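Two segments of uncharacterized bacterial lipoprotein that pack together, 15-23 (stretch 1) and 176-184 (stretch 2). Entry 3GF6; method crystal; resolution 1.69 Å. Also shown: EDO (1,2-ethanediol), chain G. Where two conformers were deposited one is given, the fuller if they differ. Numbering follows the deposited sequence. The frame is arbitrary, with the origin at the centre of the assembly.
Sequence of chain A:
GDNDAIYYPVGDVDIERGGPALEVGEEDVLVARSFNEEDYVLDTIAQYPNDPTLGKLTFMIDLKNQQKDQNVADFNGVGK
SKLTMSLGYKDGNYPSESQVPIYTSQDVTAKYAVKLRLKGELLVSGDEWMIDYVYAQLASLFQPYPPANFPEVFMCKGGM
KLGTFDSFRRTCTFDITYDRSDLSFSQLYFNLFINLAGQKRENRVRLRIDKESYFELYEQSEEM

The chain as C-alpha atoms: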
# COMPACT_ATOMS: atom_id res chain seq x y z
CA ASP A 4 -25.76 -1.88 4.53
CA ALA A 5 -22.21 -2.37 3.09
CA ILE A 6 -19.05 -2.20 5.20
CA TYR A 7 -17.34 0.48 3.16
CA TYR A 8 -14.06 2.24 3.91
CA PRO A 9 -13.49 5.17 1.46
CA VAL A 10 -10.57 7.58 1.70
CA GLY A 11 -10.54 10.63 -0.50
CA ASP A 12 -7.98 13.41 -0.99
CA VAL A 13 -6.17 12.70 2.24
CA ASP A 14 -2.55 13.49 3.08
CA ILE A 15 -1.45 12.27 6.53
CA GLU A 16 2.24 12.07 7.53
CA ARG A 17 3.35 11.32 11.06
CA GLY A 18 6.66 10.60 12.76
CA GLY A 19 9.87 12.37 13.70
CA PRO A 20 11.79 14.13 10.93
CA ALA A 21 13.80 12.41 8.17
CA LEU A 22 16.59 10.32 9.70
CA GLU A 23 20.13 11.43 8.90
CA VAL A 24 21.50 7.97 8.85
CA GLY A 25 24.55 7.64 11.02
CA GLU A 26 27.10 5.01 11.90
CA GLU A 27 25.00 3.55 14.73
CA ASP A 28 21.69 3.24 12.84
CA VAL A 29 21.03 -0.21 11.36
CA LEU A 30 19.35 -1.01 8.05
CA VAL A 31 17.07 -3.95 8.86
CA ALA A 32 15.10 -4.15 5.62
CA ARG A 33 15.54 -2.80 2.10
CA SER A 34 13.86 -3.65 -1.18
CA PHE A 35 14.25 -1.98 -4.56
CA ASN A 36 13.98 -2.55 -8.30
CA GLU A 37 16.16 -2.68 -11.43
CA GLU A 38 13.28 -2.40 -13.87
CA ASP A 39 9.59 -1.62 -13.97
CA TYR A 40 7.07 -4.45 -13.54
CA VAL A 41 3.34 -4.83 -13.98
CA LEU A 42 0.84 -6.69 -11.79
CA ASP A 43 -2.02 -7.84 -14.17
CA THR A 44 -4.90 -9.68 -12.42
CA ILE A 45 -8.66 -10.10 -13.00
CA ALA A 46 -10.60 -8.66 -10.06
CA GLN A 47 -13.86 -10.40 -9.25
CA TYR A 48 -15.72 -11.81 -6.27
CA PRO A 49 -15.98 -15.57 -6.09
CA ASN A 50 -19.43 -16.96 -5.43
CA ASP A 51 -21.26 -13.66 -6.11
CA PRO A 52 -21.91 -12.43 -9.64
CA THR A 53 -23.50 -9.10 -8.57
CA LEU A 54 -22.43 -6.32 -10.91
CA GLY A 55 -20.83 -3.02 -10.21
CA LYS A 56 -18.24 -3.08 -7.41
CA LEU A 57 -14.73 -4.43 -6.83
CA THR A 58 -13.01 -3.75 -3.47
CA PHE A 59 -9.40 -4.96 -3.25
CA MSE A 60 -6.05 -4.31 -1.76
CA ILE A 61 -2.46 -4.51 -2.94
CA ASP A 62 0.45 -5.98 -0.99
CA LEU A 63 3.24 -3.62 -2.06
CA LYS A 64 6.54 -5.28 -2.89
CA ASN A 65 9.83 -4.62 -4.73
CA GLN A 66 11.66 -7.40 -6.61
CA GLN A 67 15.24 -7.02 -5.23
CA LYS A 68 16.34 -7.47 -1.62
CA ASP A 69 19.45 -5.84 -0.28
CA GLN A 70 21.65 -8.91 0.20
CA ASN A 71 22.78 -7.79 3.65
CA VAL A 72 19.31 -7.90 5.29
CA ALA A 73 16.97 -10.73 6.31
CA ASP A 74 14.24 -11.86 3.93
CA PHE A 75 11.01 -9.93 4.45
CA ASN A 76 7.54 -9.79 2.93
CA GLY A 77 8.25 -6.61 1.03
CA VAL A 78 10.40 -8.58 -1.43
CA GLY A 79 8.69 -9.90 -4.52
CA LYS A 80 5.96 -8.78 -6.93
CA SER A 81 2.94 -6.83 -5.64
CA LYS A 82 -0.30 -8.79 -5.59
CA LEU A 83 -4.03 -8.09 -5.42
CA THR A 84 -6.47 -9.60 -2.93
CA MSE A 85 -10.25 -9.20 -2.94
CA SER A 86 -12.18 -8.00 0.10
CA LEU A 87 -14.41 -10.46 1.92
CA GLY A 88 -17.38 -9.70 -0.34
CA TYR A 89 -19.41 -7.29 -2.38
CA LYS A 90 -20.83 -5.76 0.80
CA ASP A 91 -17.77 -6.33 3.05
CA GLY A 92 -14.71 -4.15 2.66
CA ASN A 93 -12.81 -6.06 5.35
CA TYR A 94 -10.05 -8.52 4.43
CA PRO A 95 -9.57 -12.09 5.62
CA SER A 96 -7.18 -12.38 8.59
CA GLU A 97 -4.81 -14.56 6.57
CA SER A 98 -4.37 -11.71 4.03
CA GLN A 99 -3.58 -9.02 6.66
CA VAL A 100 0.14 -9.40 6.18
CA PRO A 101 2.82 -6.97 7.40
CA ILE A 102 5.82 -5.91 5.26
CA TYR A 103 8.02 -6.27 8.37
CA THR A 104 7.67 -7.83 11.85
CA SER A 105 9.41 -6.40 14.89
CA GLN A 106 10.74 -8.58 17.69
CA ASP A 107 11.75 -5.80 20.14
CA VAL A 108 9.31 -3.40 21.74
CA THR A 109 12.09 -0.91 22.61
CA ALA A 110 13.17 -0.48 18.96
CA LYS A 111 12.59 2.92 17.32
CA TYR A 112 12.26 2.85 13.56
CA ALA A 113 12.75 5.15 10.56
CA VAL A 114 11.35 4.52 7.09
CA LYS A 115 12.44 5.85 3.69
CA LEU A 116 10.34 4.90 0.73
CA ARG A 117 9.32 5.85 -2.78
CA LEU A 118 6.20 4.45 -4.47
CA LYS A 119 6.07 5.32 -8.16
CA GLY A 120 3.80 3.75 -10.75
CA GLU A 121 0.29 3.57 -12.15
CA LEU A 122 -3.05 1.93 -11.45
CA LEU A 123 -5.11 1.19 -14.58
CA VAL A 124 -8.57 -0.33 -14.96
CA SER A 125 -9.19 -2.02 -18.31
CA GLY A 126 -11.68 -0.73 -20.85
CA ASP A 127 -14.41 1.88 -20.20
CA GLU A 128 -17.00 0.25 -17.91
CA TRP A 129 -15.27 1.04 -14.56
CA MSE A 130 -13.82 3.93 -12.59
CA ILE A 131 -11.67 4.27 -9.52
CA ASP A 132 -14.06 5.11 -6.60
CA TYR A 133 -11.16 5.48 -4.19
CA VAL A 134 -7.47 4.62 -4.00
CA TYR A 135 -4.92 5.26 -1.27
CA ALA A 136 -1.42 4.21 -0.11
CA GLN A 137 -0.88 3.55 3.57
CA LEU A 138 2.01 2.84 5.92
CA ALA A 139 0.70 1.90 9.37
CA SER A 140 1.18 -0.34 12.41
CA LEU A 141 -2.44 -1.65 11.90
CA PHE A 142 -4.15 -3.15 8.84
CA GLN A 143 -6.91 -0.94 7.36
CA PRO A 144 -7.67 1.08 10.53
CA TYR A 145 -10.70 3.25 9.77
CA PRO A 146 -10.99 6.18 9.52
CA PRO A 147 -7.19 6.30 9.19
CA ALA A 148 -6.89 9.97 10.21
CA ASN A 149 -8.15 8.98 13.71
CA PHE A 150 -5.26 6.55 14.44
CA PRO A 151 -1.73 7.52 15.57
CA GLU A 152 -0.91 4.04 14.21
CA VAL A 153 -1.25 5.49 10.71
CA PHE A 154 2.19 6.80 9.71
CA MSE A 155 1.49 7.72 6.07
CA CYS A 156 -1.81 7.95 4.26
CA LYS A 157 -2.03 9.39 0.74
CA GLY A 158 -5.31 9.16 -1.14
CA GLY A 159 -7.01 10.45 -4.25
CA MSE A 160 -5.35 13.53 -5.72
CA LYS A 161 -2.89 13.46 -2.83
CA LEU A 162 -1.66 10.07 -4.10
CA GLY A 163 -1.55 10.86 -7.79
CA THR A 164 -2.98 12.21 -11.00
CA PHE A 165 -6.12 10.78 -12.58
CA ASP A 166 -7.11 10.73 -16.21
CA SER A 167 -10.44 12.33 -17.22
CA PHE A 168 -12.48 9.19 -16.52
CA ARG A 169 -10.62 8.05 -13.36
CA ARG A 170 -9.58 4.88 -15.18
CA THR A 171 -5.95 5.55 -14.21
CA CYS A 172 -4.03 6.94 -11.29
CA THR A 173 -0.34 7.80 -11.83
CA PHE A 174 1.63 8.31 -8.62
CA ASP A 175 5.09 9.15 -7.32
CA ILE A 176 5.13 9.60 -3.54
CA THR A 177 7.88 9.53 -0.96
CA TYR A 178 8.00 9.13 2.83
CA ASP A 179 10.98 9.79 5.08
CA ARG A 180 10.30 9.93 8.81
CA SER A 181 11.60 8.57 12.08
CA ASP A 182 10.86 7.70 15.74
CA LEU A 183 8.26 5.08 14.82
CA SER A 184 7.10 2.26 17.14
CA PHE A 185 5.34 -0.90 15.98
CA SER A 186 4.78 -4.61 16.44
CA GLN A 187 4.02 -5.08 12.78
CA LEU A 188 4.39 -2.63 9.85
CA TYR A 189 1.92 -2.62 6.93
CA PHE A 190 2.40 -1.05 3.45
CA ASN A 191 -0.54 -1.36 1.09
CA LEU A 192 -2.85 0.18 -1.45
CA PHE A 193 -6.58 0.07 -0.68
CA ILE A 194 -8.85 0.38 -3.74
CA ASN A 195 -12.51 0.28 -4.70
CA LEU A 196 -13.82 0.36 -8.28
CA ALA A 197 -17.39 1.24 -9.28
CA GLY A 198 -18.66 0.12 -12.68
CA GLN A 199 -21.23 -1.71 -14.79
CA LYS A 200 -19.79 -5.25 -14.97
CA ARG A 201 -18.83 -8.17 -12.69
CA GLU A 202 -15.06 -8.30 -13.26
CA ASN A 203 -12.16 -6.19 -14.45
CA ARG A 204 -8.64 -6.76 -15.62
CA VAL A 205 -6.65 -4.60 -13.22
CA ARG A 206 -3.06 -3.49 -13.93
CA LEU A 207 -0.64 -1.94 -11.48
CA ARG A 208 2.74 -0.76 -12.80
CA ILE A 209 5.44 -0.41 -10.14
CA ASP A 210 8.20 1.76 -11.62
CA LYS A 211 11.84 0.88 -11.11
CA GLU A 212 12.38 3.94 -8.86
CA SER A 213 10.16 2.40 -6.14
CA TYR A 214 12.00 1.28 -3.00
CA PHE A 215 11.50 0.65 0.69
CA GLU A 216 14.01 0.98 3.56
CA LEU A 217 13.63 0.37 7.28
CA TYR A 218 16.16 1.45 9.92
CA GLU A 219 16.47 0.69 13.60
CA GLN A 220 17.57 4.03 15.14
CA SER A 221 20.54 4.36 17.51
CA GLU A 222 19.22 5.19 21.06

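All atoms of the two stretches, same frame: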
# COMPACT_ATOMS: atom_id res chain seq x y z
N ILE A 15 -1.89 12.43 5.14
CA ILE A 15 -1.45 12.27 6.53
C ILE A 15 0.01 11.81 6.56
O ILE A 15 0.35 10.80 5.91
CB ILE A 15 -2.30 11.17 7.24
CG1 ILE A 15 -3.75 11.64 7.43
CG2 ILE A 15 -1.70 10.74 8.58
CD1 ILE A 15 -4.75 10.50 7.50
N GLU A 16 0.86 12.52 7.29
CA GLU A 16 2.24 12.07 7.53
C GLU A 16 2.58 12.30 8.98
O GLU A 16 2.46 13.42 9.46
CB GLU A 16 3.24 12.83 6.66
CG GLU A 16 3.45 12.27 5.28
CD GLU A 16 4.63 12.90 4.54
OE1 GLU A 16 5.76 13.00 5.12
OE2 GLU A 16 4.42 13.33 3.39
N ARG A 17 2.96 11.24 9.67
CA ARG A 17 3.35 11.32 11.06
C ARG A 17 4.78 10.83 11.21
O ARG A 17 5.34 10.17 10.30
CB ARG A 17 2.46 10.45 11.94
CG ARG A 17 0.94 10.70 11.76
CD ARG A 17 0.20 10.04 12.90
NE ARG A 17 -1.15 9.62 12.51
CZ ARG A 17 -2.19 10.43 12.41
NH1 ARG A 17 -2.08 11.73 12.63
NH2 ARG A 17 -3.35 9.92 12.08
N GLY A 18 5.34 11.12 12.37
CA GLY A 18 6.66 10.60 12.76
C GLY A 18 7.61 11.74 13.07
O GLY A 18 7.31 12.90 12.79
N GLY A 19 8.78 11.40 13.61
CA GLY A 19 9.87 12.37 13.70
C GLY A 19 10.39 12.71 12.31
O GLY A 19 10.01 12.10 11.31
N PRO A 20 11.29 13.69 12.23
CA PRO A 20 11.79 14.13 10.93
C PRO A 20 12.68 13.08 10.23
O PRO A 20 13.12 12.10 10.86
CB PRO A 20 12.60 15.39 11.28
CG PRO A 20 13.01 15.20 12.70
CD PRO A 20 11.93 14.39 13.35
N ALA A 21 12.95 13.30 8.95
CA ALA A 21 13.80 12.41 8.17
C ALA A 21 15.05 12.09 8.94
O ALA A 21 15.71 13.00 9.45
CB ALA A 21 14.17 13.06 6.81
N LEU A 22 15.38 10.80 9.01
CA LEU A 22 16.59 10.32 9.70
C LEU A 22 17.84 10.59 8.90
O LEU A 22 17.95 10.14 7.77
CB LEU A 22 16.53 8.82 9.95
CG LEU A 22 17.75 8.16 10.60
CD1 LEU A 22 17.94 8.67 12.09
CD2 LEU A 22 17.64 6.64 10.53
N GLU A 23 18.80 11.28 9.50
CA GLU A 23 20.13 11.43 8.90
C GLU A 23 20.93 10.26 9.38
O GLU A 23 21.45 10.25 10.52
CB GLU A 23 20.81 12.75 9.29
CG GLU A 23 20.09 13.98 8.82
CD GLU A 23 19.87 14.04 7.30
OE1 GLU A 23 20.66 13.43 6.52
OE2 GLU A 23 18.90 14.71 6.89
N ILE A 176 5.16 9.08 -4.91
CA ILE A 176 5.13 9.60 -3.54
C ILE A 176 6.37 9.12 -2.80
O ILE A 176 6.96 8.06 -3.10
CB ILE A 176 3.82 9.21 -2.75
CG1 ILE A 176 3.71 7.69 -2.62
CG2 ILE A 176 2.62 9.86 -3.44
CD1 ILE A 176 2.72 7.17 -1.58
N THR A 177 6.77 9.92 -1.84
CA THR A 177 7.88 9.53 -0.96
C THR A 177 7.50 9.74 0.50
O THR A 177 6.62 10.55 0.83
CB THR A 177 9.15 10.32 -1.26
OG1 THR A 177 8.90 11.72 -1.07
CG2 THR A 177 9.63 10.04 -2.65
N TYR A 178 8.17 9.00 1.38
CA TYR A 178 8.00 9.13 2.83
C TYR A 178 9.36 8.92 3.47
O TYR A 178 10.11 8.02 3.08
CB TYR A 178 6.93 8.16 3.33
CG TYR A 178 6.71 8.14 4.84
CD1 TYR A 178 5.82 9.01 5.47
CD2 TYR A 178 7.42 7.27 5.66
CE1 TYR A 178 5.60 8.97 6.83
CE2 TYR A 178 7.22 7.23 7.07
CZ TYR A 178 6.33 8.10 7.65
OH TYR A 178 6.15 8.05 9.03
N ASP A 179 9.68 9.79 4.42
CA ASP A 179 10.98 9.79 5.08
C ASP A 179 10.85 10.35 6.49
O ASP A 179 10.97 11.55 6.73
CB ASP A 179 11.93 10.60 4.20
CG ASP A 179 13.38 10.54 4.63
OD1 ASP A 179 13.77 9.90 5.63
OD2 ASP A 179 14.17 11.22 3.92
N ARG A 180 10.57 9.48 7.45
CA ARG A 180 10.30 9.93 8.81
C ARG A 180 10.88 8.91 9.78
O ARG A 180 11.35 7.84 9.38
CB ARG A 180 8.81 10.17 9.05
CG ARG A 180 8.14 11.14 8.09
CD ARG A 180 8.54 12.62 8.37
NE ARG A 180 7.78 13.13 9.51
CZ ARG A 180 6.63 13.82 9.45
NH1 ARG A 180 6.07 14.21 8.31
NH2 ARG A 180 6.06 14.16 10.58
N SER A 181 10.89 9.29 11.06
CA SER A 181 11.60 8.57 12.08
C SER A 181 10.78 8.41 13.36
O SER A 181 9.63 8.81 13.41
CB SER A 181 12.90 9.35 12.37
OG SER A 181 12.61 10.60 12.97
N ASP A 182 11.42 7.84 14.39
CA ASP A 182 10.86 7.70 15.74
C ASP A 182 9.54 6.90 15.74
O ASP A 182 8.61 7.22 16.51
CB ASP A 182 10.60 9.06 16.40
CG ASP A 182 11.84 9.94 16.47
OD1 ASP A 182 12.99 9.39 16.55
OD2 ASP A 182 11.64 11.18 16.48
N LEU A 183 9.46 5.88 14.90
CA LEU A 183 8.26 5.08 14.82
C LEU A 183 8.36 3.83 15.70
O LEU A 183 9.44 3.24 15.81
CB LEU A 183 8.00 4.68 13.38
CG LEU A 183 7.94 5.80 12.35
CD1 LEU A 183 7.79 5.17 10.94
CD2 LEU A 183 6.79 6.79 12.69
N SER A 184 7.23 3.47 16.32
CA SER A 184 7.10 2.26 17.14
C SER A 184 6.04 1.35 16.52
O SER A 184 4.96 1.80 16.13
CB SER A 184 6.70 2.58 18.58
OG SER A 184 7.70 3.34 19.25
C1 EDO G . 12.25 8.90 0.81
O1 EDO G . 12.14 8.69 -0.60
C2 EDO G . 12.99 10.22 1.01
O2 EDO G . 14.32 9.96 1.46
O HOH W 1 8.22 12.35 4.35
O HOH W 2 3.81 15.92 8.56
O HOH W 3 13.74 8.63 7.80

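Stretch 1 leaves its strand after Glu16 and runs as a loop along the strand of stretch 2, offering mainly backbone carbonyls to the side chains of Tyr178, Arg180 and Ser181; together the two segments bury 616 Å². Ile15 makes no contact. Glu16 points its CA-to-CB bond toward stretch 2 and forms a salt bridge with Arg180, OE1 to NH1 at 3.4 Å, whose hydrogen bond is weak. Two waters reinforce this end: water 1 donates to Glu16 OE1 (2.7 Å) and accepts from Asp179 N (2.9 Å), while water 2 donates to Glu16 O (3.0 Å) and accepts from Arg180 NH1 (2.8 Å). Arg17 points its CA-to-CB bond away and takes part through its backbone: Tyr178 OH donates to Arg17 O at 2.6 Å, with the carbonyl oxygen at the edge of the ring, near its plane. The carbonyl carbon Arg17 C lies over one face of the Arg180 guanidinium, with Arg17 C 3.6 Å from Arg180 NH2.

Gly18 O lies at the edge of that guanidinium and accepts from Arg180 NH2 at 2.8 Å, and weakly from NE at 3.3 Å. Its backbone angles (122/171) by themselves call for glycine, since a CB would be jammed against the preceding carbonyl oxygen; that CB would also fit tightly against Arg180 CB, Ser181 O and Leu183 CD2. Gly19 is the one residue of the loop that pairs with stretch 2 in beta fashion, forming a single antiparallel bridge with Ser181: Gly19 N donates to Ser181 O at 2.7 Å, and Ser181 N donates to Gly19 O at 3.0 Å. Gly19 O also accepts from Arg180 NE at 3.0 Å, so one carbonyl serves backbone and side chain together. The absence of a side chain permits this approach: an ideal CB on Gly19 would lie 2.1 Å from Asp182 OD2 and 2.6 Å from Ser181 OG, both clashes.

Pro20 points its CA-to-CB bond away, but its carbonyl oxygen, Pro20 O, receives a hydrogen bond from Ser181 OG at 2.6 Å, made by a p rotamer whose CA-to-CB bond points toward stretch 1. At Ala21 direct hydrogen bonding ceases; Ala21 CA makes a C-H···O contact with Asp179 O at 3.3 Å, and Ala21 CB lies 3.4 Å from Asp179 OD1. Leu22 N, 3.9 Å from Asp179 OD1, is linked to it by water 3, which accepts from Leu22 N (3.0 Å) and lies 2.5 Å from Asp179 OD1. The other carboxylate oxygen, Asp179 OD2, accepts from O2 of the ethanediol at 2.8 Å. Glu23 is beyond contact.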